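Local coordinates for protein Cap5O (Staphylococcus aureus, PDB 3OJO) that is a dehydrogenase of UDP-N-acetyl-mannosamine that uses NAD as cofactor and takes part in the synthesis of capsular polysaccharide, at residues Pro336-Asp339 against Ile340-Leu343; His394-Met398 against Lys399-Ile403; Ile42-Gln45 against Thr46-Leu50; Pro299-Val302 against Val303-Lys307; Asn240-Val243 against Leu244-Ile247. All coordinates share one frame; numbering follows the deposited sequence.

In the fold
All five contacts are local, so none nests in or crosses another; they follow in series. From the N terminus, contact 3 comes first, at the start of helix 44-51 in the NAD-binding domain. Contact 5 starts helix 243-250 just after the long helix 208-238 and lies beside the second subunit. Contact 4 lies on helix 286-312, which runs up to the C-terminal Rossmann-like domain. Contact 1 opens helix 336-346 there and packs on contact 4, Ile340 CG1 lying 3.5 Å from Pro299 CA. Contact 2 turns the chain into strand 402-405. Contacts 3 and 5 lie farthest apart, about 50 Å between centres.

Contact 1 (Pro336-Asp339 against Ile340-Leu343); sequences PAFD and IYEL
Phe338 and Tyr341 meet ring to ring along the first turn of helix 336-346. Phe338 CE1 comes within 3.8 Å of Tyr341 CD2. The ring centroids are 5.5 Å apart and the planes are inclined at 50°, so the pair is oblique. Both rings leave the helix in a similar way. In each, CG stands opposite the backbone N, which brings the two rings together on one flank of the helix, at a slant to each other. Glu342, one turn further on, meets the Phe338 ring. Its chain is extended, and OE1 reaches to 3.9 Å from Phe338 CE2. The same OE1 is 4.1 Å from Asp339 OD2. The two side chains run side by side in the same direction, but their carboxylates are turned well apart, and their like charges probably make this spot mildly unfavourable. The helix is the crossover of a beta-alpha-beta unit, between strands 317-321 and 351-355 of the UDP-binding domain. Its backbone carries regular i to i+4 bonds. Glu342 N to Phe338 O is the straightest, at 3.0 Å and 170°. Ile340 N bonds to Pro336 O at the beginning of the helix. Leu343 N bonds to Asp339 O, and Leu343 CG rests 3.3 Å from that oxygen. Farther out, the Ser335 side chain bonds to Phe338 N. Tyr341 lies against Val352 and Ala354 of strand 351-355. Ile340 is buried against helix 286-312.

Contact 2 (His394-Met398 against Lys399-Ile403); sequences HFDKM and KHKVI
Phe395 to Met398 form a type I beta turn, closed by Met398 N to Phe395 O at 3.2 Å, and the chain then runs through Lys401, the centre of an inverse gamma turn, into strand 402-405. Lys401 folds back across the first turn. Its CG lies anti to its own carbonyl carbon (chi1 -67°), and the rest of the chain is extended. CG passes 3.4 Å from Phe395 O. The tip ends in a salt bridge, with Lys401 NZ 2.8 Å from Asp396 OD1. The ammonium meets the anti side of that oxygen, 35° out of the carboxylate plane. Met398 CB lies alongside Lys401 CG, at 4.2 Å. The methionine bends at chi3, and its methyl CE comes to 3.2 Å from His400 O. Phe395 is buried. Ile403 CD1 sits over one face of the Phe395 ring in a CH-pi contact, 3.9 Å from the centroid and 21° off the normal. The methyl lies toward the rim. His394 CB covers the opposite face. Around the turn, Met398 packs on Val372 and Val378. His400 NE2 bonds to Ser314 OG. Val402 and Ile403 pair with the strands on their two sides, 377-380 and 418-420. The arrangement is a beta turn leading into a strand of the parallel sheet in the Rossmann-like UDP-binding domain.

Contact 3 (Ile42-Gln45 against Thr46-Leu50); sequences INQQ and TIDKL. With NAD (nicotinamide-adenine-dinucleotide), chain J.
Asn43 and Thr46 meet at the N terminus of helix 44-51, beside the adenosine ribose of NAD. The segment follows strand 36-40 of the Rossmann fold, where Asp41 binds the cofactor. Asn43 is the N-cap of the helix. Its side chain can be followed outward. CB lies 3.9 Å from NAD O2B and also faces Thr46 OG1. CG stands anti to the backbone N (chi1 -165°), which turns the amide toward the first helical turn. OD1 accepts from Gln45 N at 3.1 Å. This capping bond is weak, bent to 132°. ND2 points to a water, again through a weak bond. That water is also hydrogen-bonded to Thr46 OG1 and to NAD O3B. It therefore links the cap, the helix and the cofactor. The Asn43 and Thr46 side chains cross at about a right angle. Behind the cap, Ile47 N bonds to Asn43 O. Asp48 N bonds to Gln44 O at 2.7 Å, and Lys49 N bonds to Gln45 O. The bent Gln44 chain brings OE1 within 3.7 Å of Asp48 OD1, with amide and carboxylate planes 31° apart. Ile47 turns inward onto Val77 of strand 75-78. Ile42 reaches the adenine with all its outer carbons. CD1 lies near N7A and CG2 near N1A. Its CG1 comes closest, 3.6 Å from NAD C5A.

Contact 4 (Pro299-Val302 against Val303-Lys307); sequences PAYV and VDTTK
Thr305 and Thr306 both turn their hydroxyls back onto the backbone of the preceding turn. Thr305 OG1 donates to Tyr301 O at 2.7 Å, and Thr306 OG1 donates to Val302 O at 2.9 Å. In each threonine OG1 lies beside the backbone N (chi1 -53° and -64°), a position that lets it reach the carbonyl four residues back. Each of these oxygens therefore takes two bonds, because the amide of the same threonine donates as well. At Tyr301 O, OG1 and N of Thr305 arrive from opposite faces of the carbonyl plane. At Val302 O, the Thr306 hydroxyl comes from above the plane, 42° out of it. Backbone bonds continue the helix, with Val303 N to Pro299 O at 2.9 Å and Asp304 N to Ala300 O at 2.8 Å. Van der Waals contacts complete the turn. Thr305 OG1 lies over one face of the Tyr301 ring, toward its rim, 4.0 Å from Tyr301 CE2. Val303 CG2 rests near Pro299 O. Val302 and Thr306 face Leu379 of strand 377-380. Such hydroxyl to i-4 carbonyl bonding is common for serine and threonine in helices, here helix 286-312 where it packs beside the sheet of the UDP-binding domain.

Contact 5 (Asn240-Val243 against Leu244-Ile247); sequences NINV and LDVI
The first torsion of Asn242 (chi1 -173°) turns CG away from the backbone N, while Asp245 CG lies beside its own N, and these torsions bring the amide and the carboxylate together. The two flat groups stack with their planes 24° apart. Asp245 OD2 comes to 3.2 Å from Asn242 CG. Asn242 ND2 is equally near that oxygen, but the angle is too poor for a hydrogen bond. OD1 of Asn242 does the bonding. It accepts from Asp245 N at 3.0 Å, in a nearly straight N-H...O bond. The donor lies above the carbonyl plane of the amide, 46° out of it. Asn242 is thus the N-cap of helix 243-250, in the central domain of the dehydrogenase family. The cap is followed by helical backbone bonds. Val246 N reaches Asn242 O, and Ile247 N reaches Val243 O at 2.9 Å. Apolar contacts run alongside the backbone bonds. Ile241 CG2 touches Val246 CG2 at 3.6 Å. Val243 and Ile247 lie side by side and point the same way, with Val243 CG2 3.9 Å from Ile247 CD1. Val243 is buried against Thr233 and Cys236 of helix 208-238. It also packs on Met217 of the second subunit, as does Val246. Ile241 packs on Pro133 of that subunit, and the carbonyl oxygen of Asn240 accepts from its Arg209.

Contact 1 (Pro336-Asp339 against Ile340-Leu343)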
# COMPACT_ATOMS: atom_id res chain seq x y z
N PRO B 336 -9.57 -8.24 16.76
CA PRO B 336 -9.59 -6.88 17.32
C PRO B 336 -10.96 -6.54 17.97
O PRO B 336 -11.01 -5.80 18.94
CB PRO B 336 -9.26 -6.00 16.12
CG PRO B 336 -9.73 -6.78 14.92
CD PRO B 336 -9.57 -8.24 15.28
N ALA B 337 -12.05 -7.16 17.47
CA ALA B 337 -13.43 -7.02 17.97
C ALA B 337 -13.54 -7.60 19.41
O ALA B 337 -14.16 -6.98 20.28
CB ALA B 337 -14.40 -7.75 17.05
N PHE B 338 -12.89 -8.75 19.66
CA PHE B 338 -12.86 -9.36 20.98
C PHE B 338 -12.00 -8.54 21.89
O PHE B 338 -12.34 -8.38 23.05
CB PHE B 338 -12.37 -10.82 20.95
CG PHE B 338 -12.58 -11.47 22.29
CD1 PHE B 338 -13.82 -12.01 22.63
CD2 PHE B 338 -11.59 -11.45 23.26
CE1 PHE B 338 -14.04 -12.58 23.89
CE2 PHE B 338 -11.82 -11.98 24.53
CZ PHE B 338 -13.04 -12.55 24.83
N ASP B 339 -10.87 -8.01 21.36
CA ASP B 339 -9.95 -7.15 22.12
C ASP B 339 -10.65 -5.91 22.67
O ASP B 339 -10.44 -5.57 23.83
CB ASP B 339 -8.75 -6.78 21.26
CG ASP B 339 -7.76 -7.92 21.13
OD1 ASP B 339 -6.65 -7.70 20.59
OD2 ASP B 339 -8.09 -9.04 21.60
N ILE B 340 -11.58 -5.35 21.88
CA ILE B 340 -12.40 -4.18 22.24
C ILE B 340 -13.37 -4.57 23.35
O ILE B 340 -13.44 -3.87 24.36
CB ILE B 340 -13.09 -3.51 21.01
CG1 ILE B 340 -12.03 -2.91 20.05
CG2 ILE B 340 -14.08 -2.43 21.43
CD1 ILE B 340 -12.41 -2.79 18.61
N TYR B 341 -14.10 -5.69 23.16
CA TYR B 341 -15.09 -6.23 24.11
C TYR B 341 -14.48 -6.42 25.50
O TYR B 341 -15.04 -5.96 26.48
CB TYR B 341 -15.68 -7.56 23.58
CG TYR B 341 -16.42 -8.39 24.61
CD1 TYR B 341 -17.71 -8.06 25.01
CD2 TYR B 341 -15.80 -9.48 25.23
CE1 TYR B 341 -18.38 -8.80 25.98
CE2 TYR B 341 -16.46 -10.22 26.20
CZ TYR B 341 -17.75 -9.89 26.57
OH TYR B 341 -18.40 -10.63 27.52
N GLU B 342 -13.34 -7.07 25.56
CA GLU B 342 -12.55 -7.37 26.74
C GLU B 342 -12.07 -6.06 27.43
O GLU B 342 -12.06 -6.01 28.66
CB GLU B 342 -11.39 -8.27 26.29
CG GLU B 342 -10.34 -8.64 27.32
CD GLU B 342 -9.10 -9.34 26.77
OE1 GLU B 342 -9.00 -9.50 25.53
OE2 GLU B 342 -8.24 -9.73 27.59
N LEU B 343 -11.66 -5.04 26.65
CA LEU B 343 -11.20 -3.72 27.13
C LEU B 343 -12.38 -2.97 27.69
O LEU B 343 -12.26 -2.32 28.73
CB LEU B 343 -10.57 -2.87 26.00
CG LEU B 343 -9.12 -3.17 25.61
CD1 LEU B 343 -8.77 -2.49 24.30
CD2 LEU B 343 -8.15 -2.78 26.71

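Contact 2 (His394-Met398 against Lys399-Ile403)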
# COMPACT_ATOMS: atom_id res chain seq x y z
N HIS B 394 -35.12 -3.48 15.07
CA HIS B 394 -34.12 -4.27 15.81
C HIS B 394 -33.59 -3.55 17.04
O HIS B 394 -33.19 -4.21 18.01
CB HIS B 394 -32.94 -4.61 14.90
CG HIS B 394 -33.32 -5.39 13.68
ND1 HIS B 394 -33.30 -6.77 13.68
CD2 HIS B 394 -33.70 -4.96 12.46
CE1 HIS B 394 -33.67 -7.14 12.47
NE2 HIS B 394 -33.91 -6.08 11.69
N PHE B 395 -33.55 -2.23 16.99
CA PHE B 395 -33.00 -1.37 18.04
C PHE B 395 -34.07 -0.70 18.94
O PHE B 395 -33.73 0.18 19.74
CB PHE B 395 -32.05 -0.32 17.39
CG PHE B 395 -31.12 -0.94 16.37
CD1 PHE B 395 -30.02 -1.69 16.76
CD2 PHE B 395 -31.38 -0.81 15.01
CE1 PHE B 395 -29.19 -2.28 15.81
CE2 PHE B 395 -30.54 -1.41 14.06
CZ PHE B 395 -29.45 -2.14 14.47
N ASP B 396 -35.35 -1.17 18.87
CA ASP B 396 -36.45 -0.61 19.68
C ASP B 396 -36.21 -0.63 21.19
O ASP B 396 -36.53 0.35 21.87
CB ASP B 396 -37.80 -1.25 19.30
CG ASP B 396 -38.54 -0.55 18.17
OD1 ASP B 396 -37.96 0.38 17.56
OD2 ASP B 396 -39.69 -0.95 17.88
N LYS B 397 -35.60 -1.71 21.70
CA LYS B 397 -35.30 -1.93 23.12
C LYS B 397 -34.14 -1.08 23.72
O LYS B 397 -33.82 -1.22 24.91
CB LYS B 397 -35.08 -3.44 23.38
CG LYS B 397 -36.34 -4.31 23.23
CD LYS B 397 -36.09 -5.74 23.71
CE LYS B 397 -37.29 -6.66 23.57
NZ LYS B 397 -36.95 -8.08 23.91
N MET B 398 -33.51 -0.20 22.89
CA MET B 398 -32.39 0.65 23.32
C MET B 398 -32.79 1.89 24.12
O MET B 398 -33.81 2.51 23.80
CB MET B 398 -31.56 1.10 22.11
CG MET B 398 -30.57 0.07 21.61
SD MET B 398 -29.33 0.87 20.56
CE MET B 398 -28.08 1.13 21.65
N LYS B 399 -31.95 2.28 25.10
CA LYS B 399 -32.12 3.49 25.92
C LYS B 399 -31.88 4.72 25.04
O LYS B 399 -32.49 5.77 25.27
CB LYS B 399 -31.15 3.48 27.12
CG LYS B 399 -31.34 4.63 28.09
CD LYS B 399 -30.55 4.46 29.37
CE LYS B 399 -30.84 5.59 30.33
NZ LYS B 399 -30.46 5.25 31.72
N HIS B 400 -30.98 4.58 24.04
CA HIS B 400 -30.63 5.59 23.04
C HIS B 400 -30.32 4.85 21.75
O HIS B 400 -29.44 4.01 21.73
CB HIS B 400 -29.41 6.41 23.48
CG HIS B 400 -29.61 7.16 24.76
ND1 HIS B 400 -30.32 8.35 24.79
CD2 HIS B 400 -29.16 6.88 26.00
CE1 HIS B 400 -30.29 8.74 26.06
NE2 HIS B 400 -29.60 7.89 26.82
N LYS B 401 -31.07 5.13 20.67
CA LYS B 401 -30.86 4.47 19.39
C LYS B 401 -29.67 5.07 18.60
O LYS B 401 -29.86 5.83 17.63
CB LYS B 401 -32.15 4.41 18.56
CG LYS B 401 -33.24 3.51 19.15
CD LYS B 401 -34.47 3.46 18.25
CE LYS B 401 -35.71 3.02 18.99
NZ LYS B 401 -36.88 2.92 18.08
N VAL B 402 -28.43 4.75 19.04
CA VAL B 402 -27.20 5.20 18.37
C VAL B 402 -26.29 4.03 17.97
O VAL B 402 -26.10 3.10 18.75
CB VAL B 402 -26.44 6.40 19.02
CG1 VAL B 402 -27.40 7.49 19.49
CG2 VAL B 402 -25.52 5.96 20.15
N ILE B 403 -25.77 4.07 16.73
CA ILE B 403 -24.88 3.06 16.17
C ILE B 403 -23.54 3.68 15.74
O ILE B 403 -23.53 4.63 14.95
CB ILE B 403 -25.53 2.33 14.96
CG1 ILE B 403 -26.81 1.57 15.36
CG2 ILE B 403 -24.52 1.39 14.25
CD1 ILE B 403 -27.59 1.01 14.20

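Contact 3 (Ile42-Gln45 against Thr46-Leu50)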
# COMPACT_ATOMS: atom_id res chain seq x y z
N ILE B 42 -3.18 -34.61 16.83
CA ILE B 42 -2.85 -34.80 18.25
C ILE B 42 -4.07 -34.63 19.16
O ILE B 42 -4.01 -35.05 20.31
CB ILE B 42 -1.62 -33.95 18.71
CG1 ILE B 42 -1.77 -32.47 18.32
CG2 ILE B 42 -0.32 -34.54 18.16
CD1 ILE B 42 -1.06 -31.50 19.21
N ASN B 43 -5.16 -34.01 18.65
CA ASN B 43 -6.39 -33.83 19.43
C ASN B 43 -7.25 -35.11 19.38
O ASN B 43 -7.79 -35.44 18.32
CB ASN B 43 -7.18 -32.60 19.00
CG ASN B 43 -8.25 -32.15 19.98
OD1 ASN B 43 -8.67 -32.89 20.86
ND2 ASN B 43 -8.73 -30.93 19.86
N GLN B 44 -7.36 -35.82 20.52
CA GLN B 44 -8.13 -37.06 20.64
C GLN B 44 -9.62 -36.80 20.41
O GLN B 44 -10.29 -37.64 19.81
CB GLN B 44 -7.89 -37.72 22.00
CG GLN B 44 -8.33 -39.20 22.09
CD GLN B 44 -7.33 -40.13 21.44
OE1 GLN B 44 -7.64 -40.77 20.44
NE2 GLN B 44 -6.10 -40.18 21.94
N GLN B 45 -10.13 -35.66 20.87
CA GLN B 45 -11.53 -35.24 20.69
C GLN B 45 -11.87 -35.21 19.20
O GLN B 45 -12.90 -35.74 18.80
CB GLN B 45 -11.77 -33.88 21.36
CG GLN B 45 -13.17 -33.26 21.17
CD GLN B 45 -13.44 -32.18 22.20
OE1 GLN B 45 -14.45 -32.21 22.92
NE2 GLN B 45 -12.53 -31.22 22.33
N THR B 46 -10.96 -34.64 18.38
CA THR B 46 -11.03 -34.56 16.92
C THR B 46 -11.06 -35.97 16.31
O THR B 46 -11.93 -36.25 15.49
CB THR B 46 -9.87 -33.65 16.40
OG1 THR B 46 -10.16 -32.30 16.75
CG2 THR B 46 -9.64 -33.75 14.88
N ILE B 47 -10.10 -36.83 16.72
CA ILE B 47 -9.95 -38.22 16.27
C ILE B 47 -11.19 -39.08 16.63
O ILE B 47 -11.67 -39.84 15.78
CB ILE B 47 -8.62 -38.84 16.78
CG1 ILE B 47 -7.37 -38.07 16.25
CG2 ILE B 47 -8.53 -40.37 16.51
CD1 ILE B 47 -7.10 -38.10 14.65
N ASP B 48 -11.74 -38.91 17.85
CA ASP B 48 -12.94 -39.61 18.31
C ASP B 48 -14.14 -39.24 17.46
O ASP B 48 -14.86 -40.13 17.02
CB ASP B 48 -13.21 -39.34 19.80
CG ASP B 48 -12.21 -39.95 20.78
OD1 ASP B 48 -11.34 -40.75 20.34
OD2 ASP B 48 -12.27 -39.60 21.98
N LYS B 49 -14.31 -37.94 17.18
CA LYS B 49 -15.37 -37.39 16.33
C LYS B 49 -15.26 -38.03 14.93
O LYS B 49 -16.24 -38.58 14.42
CB LYS B 49 -15.25 -35.86 16.26
CG LYS B 49 -16.49 -35.15 15.71
CD LYS B 49 -16.92 -33.98 16.59
CE LYS B 49 -17.83 -32.99 15.87
NZ LYS B 49 -19.20 -33.53 15.62
N LEU B 50 -14.04 -38.01 14.36
CA LEU B 50 -13.74 -38.57 13.04
C LEU B 50 -13.97 -40.07 12.96
O LEU B 50 -14.68 -40.53 12.07
CB LEU B 50 -12.34 -38.14 12.55
CG LEU B 50 -12.21 -36.67 12.15
CD1 LEU B 50 -10.77 -36.28 12.03
CD2 LEU B 50 -12.96 -36.37 10.88
PA NAD J . -6.78 -25.53 12.61
O1A NAD J . -6.54 -25.08 13.99
O2A NAD J . -8.22 -25.50 12.27
O5B NAD J . -6.22 -27.03 12.46
C5B NAD J . -4.97 -27.42 12.98
C4B NAD J . -5.10 -28.85 13.44
O4B NAD J . -3.81 -29.42 13.53
C3B NAD J . -5.77 -28.99 14.81
O3B NAD J . -6.75 -30.02 14.75
C2B NAD J . -4.63 -29.46 15.70
O2B NAD J . -5.05 -30.29 16.77
C1B NAD J . -3.74 -30.20 14.72
N9A NAD J . -2.35 -30.26 15.20
C8A NAD J . -1.67 -29.26 15.86
N7A NAD J . -0.39 -29.65 16.04
C5A NAD J . -0.25 -30.89 15.52
C6A NAD J . 0.84 -31.76 15.45
N6A NAD J . 2.00 -31.36 15.98
N1A NAD J . 0.69 -33.00 14.84
C2A NAD J . -0.53 -33.37 14.29
N3A NAD J . -1.61 -32.51 14.36
C4A NAD J . -1.47 -31.29 14.96
O3 NAD J . -5.88 -24.64 11.61
PN NAD J . -6.19 -24.47 10.04
O1N NAD J . -7.21 -23.40 9.91
O2N NAD J . -6.41 -25.80 9.43
O5D NAD J . -4.84 -23.85 9.49
C5D NAD J . -3.58 -24.36 9.86
C4D NAD J . -2.52 -23.39 9.35
O4D NAD J . -2.59 -23.28 7.94
C3D NAD J . -2.72 -21.94 9.81
O3D NAD J . -2.37 -21.66 11.16
C2D NAD J . -1.83 -21.24 8.82
O2D NAD J . -0.50 -21.59 9.08
C1D NAD J . -2.19 -21.98 7.54
N1N NAD J . -3.27 -21.20 6.88
C2N NAD J . -4.60 -21.50 7.06
C3N NAD J . -5.58 -20.71 6.44
C7N NAD J . -6.98 -21.24 6.25
O7N NAD J . -7.57 -21.08 4.98
N7N NAD J . -7.62 -21.82 7.27
C4N NAD J . -5.20 -19.61 5.67
C5N NAD J . -3.85 -19.29 5.52
C6N NAD J . -2.90 -20.09 6.15
O HOH W 1 -8.79 -30.12 16.58

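Contact 4 (Pro299-Val302 against Val303-Lys307)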
# COMPACT_ATOMS: atom_id res chain seq x y z
N PRO B 299 -8.03 -0.91 18.57
CA PRO B 299 -8.94 -1.25 19.69
C PRO B 299 -9.06 -0.14 20.74
O PRO B 299 -10.18 0.24 21.08
CB PRO B 299 -8.34 -2.55 20.24
CG PRO B 299 -7.71 -3.18 19.04
CD PRO B 299 -7.08 -2.02 18.32
N ALA B 300 -7.93 0.44 21.19
CA ALA B 300 -7.92 1.54 22.18
C ALA B 300 -8.58 2.83 21.63
O ALA B 300 -9.26 3.53 22.38
CB ALA B 300 -6.50 1.82 22.65
N TYR B 301 -8.38 3.11 20.32
CA TYR B 301 -8.98 4.25 19.63
C TYR B 301 -10.52 4.12 19.61
O TYR B 301 -11.22 5.10 19.83
CB TYR B 301 -8.40 4.40 18.19
CG TYR B 301 -9.01 5.53 17.40
CD1 TYR B 301 -8.58 6.83 17.56
CD2 TYR B 301 -10.07 5.30 16.52
CE1 TYR B 301 -9.17 7.88 16.87
CE2 TYR B 301 -10.67 6.34 15.82
CZ TYR B 301 -10.22 7.63 16.00
OH TYR B 301 -10.82 8.64 15.30
N VAL B 302 -11.02 2.90 19.34
CA VAL B 302 -12.46 2.57 19.32
C VAL B 302 -13.02 2.70 20.75
O VAL B 302 -14.07 3.32 20.93
CB VAL B 302 -12.70 1.16 18.70
CG1 VAL B 302 -14.12 0.65 18.91
CG2 VAL B 302 -12.36 1.16 17.21
N VAL B 303 -12.29 2.17 21.76
CA VAL B 303 -12.66 2.24 23.17
C VAL B 303 -12.75 3.72 23.63
O VAL B 303 -13.76 4.10 24.23
CB VAL B 303 -11.72 1.35 24.06
CG1 VAL B 303 -11.94 1.61 25.55
CG2 VAL B 303 -11.92 -0.14 23.75
N ASP B 304 -11.75 4.56 23.30
CA ASP B 304 -11.72 5.98 23.63
C ASP B 304 -12.89 6.72 22.99
O ASP B 304 -13.49 7.59 23.63
CB ASP B 304 -10.36 6.61 23.24
CG ASP B 304 -10.39 8.13 23.10
OD1 ASP B 304 -10.51 8.82 24.15
OD2 ASP B 304 -10.35 8.63 21.94
N THR B 305 -13.24 6.36 21.74
CA THR B 305 -14.37 6.96 21.02
C THR B 305 -15.69 6.55 21.69
O THR B 305 -16.59 7.39 21.85
CB THR B 305 -14.29 6.61 19.53
OG1 THR B 305 -13.01 6.98 19.03
CG2 THR B 305 -15.37 7.29 18.72
N THR B 306 -15.79 5.27 22.11
CA THR B 306 -16.94 4.70 22.80
C THR B 306 -17.17 5.42 24.12
O THR B 306 -18.28 5.90 24.36
CB THR B 306 -16.77 3.16 22.91
OG1 THR B 306 -16.77 2.60 21.59
CG2 THR B 306 -17.87 2.48 23.75
N LYS B 307 -16.11 5.55 24.95
CA LYS B 307 -16.11 6.25 26.25
C LYS B 307 -16.70 7.67 26.12
O LYS B 307 -17.48 8.09 26.98
CB LYS B 307 -14.70 6.30 26.86
CG LYS B 307 -14.23 4.96 27.42
CD LYS B 307 -13.16 5.11 28.49
CE LYS B 307 -11.75 5.11 27.97
NZ LYS B 307 -10.77 5.35 29.06

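Contact 5 (Asn240-Val243 against Leu244-Ile247)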
# COMPACT_ATOMS: atom_id res chain seq x y z
N ASN B 240 -12.34 17.16 11.11
CA ASN B 240 -13.74 17.13 10.68
C ASN B 240 -13.87 16.89 9.20
O ASN B 240 -14.61 17.59 8.50
CB ASN B 240 -14.52 18.38 11.15
CG ASN B 240 -14.70 18.50 12.65
OD1 ASN B 240 -14.18 17.70 13.45
ND2 ASN B 240 -15.43 19.53 13.06
N ILE B 241 -13.10 15.92 8.71
CA ILE B 241 -13.07 15.48 7.34
C ILE B 241 -13.64 14.04 7.34
O ILE B 241 -13.42 13.28 8.30
CB ILE B 241 -11.65 15.59 6.72
CG1 ILE B 241 -11.23 17.09 6.61
CG2 ILE B 241 -11.58 14.92 5.33
CD1 ILE B 241 -9.71 17.32 6.31
N ASN B 242 -14.44 13.71 6.31
CA ASN B 242 -15.00 12.38 6.17
C ASN B 242 -13.94 11.50 5.51
O ASN B 242 -13.60 11.72 4.34
CB ASN B 242 -16.31 12.42 5.35
CG ASN B 242 -17.00 11.09 5.33
OD1 ASN B 242 -16.43 10.04 5.00
ND2 ASN B 242 -18.23 11.09 5.76
N VAL B 243 -13.42 10.50 6.23
CA VAL B 243 -12.39 9.62 5.69
C VAL B 243 -12.86 8.73 4.52
O VAL B 243 -12.14 8.57 3.54
CB VAL B 243 -11.60 8.85 6.79
CG1 VAL B 243 -12.44 7.76 7.46
CG2 VAL B 243 -10.29 8.27 6.23
N LEU B 244 -14.13 8.25 4.61
CA LEU B 244 -14.71 7.35 3.61
C LEU B 244 -14.93 7.99 2.26
O LEU B 244 -14.61 7.38 1.24
CB LEU B 244 -15.94 6.63 4.14
CG LEU B 244 -15.75 5.88 5.47
CD1 LEU B 244 -17.04 5.37 5.99
CD2 LEU B 244 -14.69 4.76 5.37
N ASP B 245 -15.36 9.26 2.28
CA ASP B 245 -15.59 10.11 1.11
C ASP B 245 -14.30 10.49 0.44
O ASP B 245 -14.24 10.54 -0.80
CB ASP B 245 -16.38 11.35 1.51
CG ASP B 245 -17.83 11.05 1.86
OD1 ASP B 245 -18.36 10.04 1.36
OD2 ASP B 245 -18.44 11.84 2.61
N VAL B 246 -13.26 10.73 1.24
CA VAL B 246 -11.94 11.07 0.73
C VAL B 246 -11.22 9.84 0.13
O VAL B 246 -10.60 9.96 -0.93
CB VAL B 246 -11.11 11.85 1.78
CG1 VAL B 246 -9.76 12.25 1.21
CG2 VAL B 246 -11.87 13.10 2.22
N ILE B 247 -11.33 8.65 0.78
CA ILE B 247 -10.74 7.43 0.20
C ILE B 247 -11.35 7.22 -1.21
O ILE B 247 -10.60 7.09 -2.18
CB ILE B 247 -10.86 6.19 1.13
CG1 ILE B 247 -9.97 6.36 2.37
CG2 ILE B 247 -10.52 4.86 0.37
CD1 ILE B 247 -10.28 5.41 3.53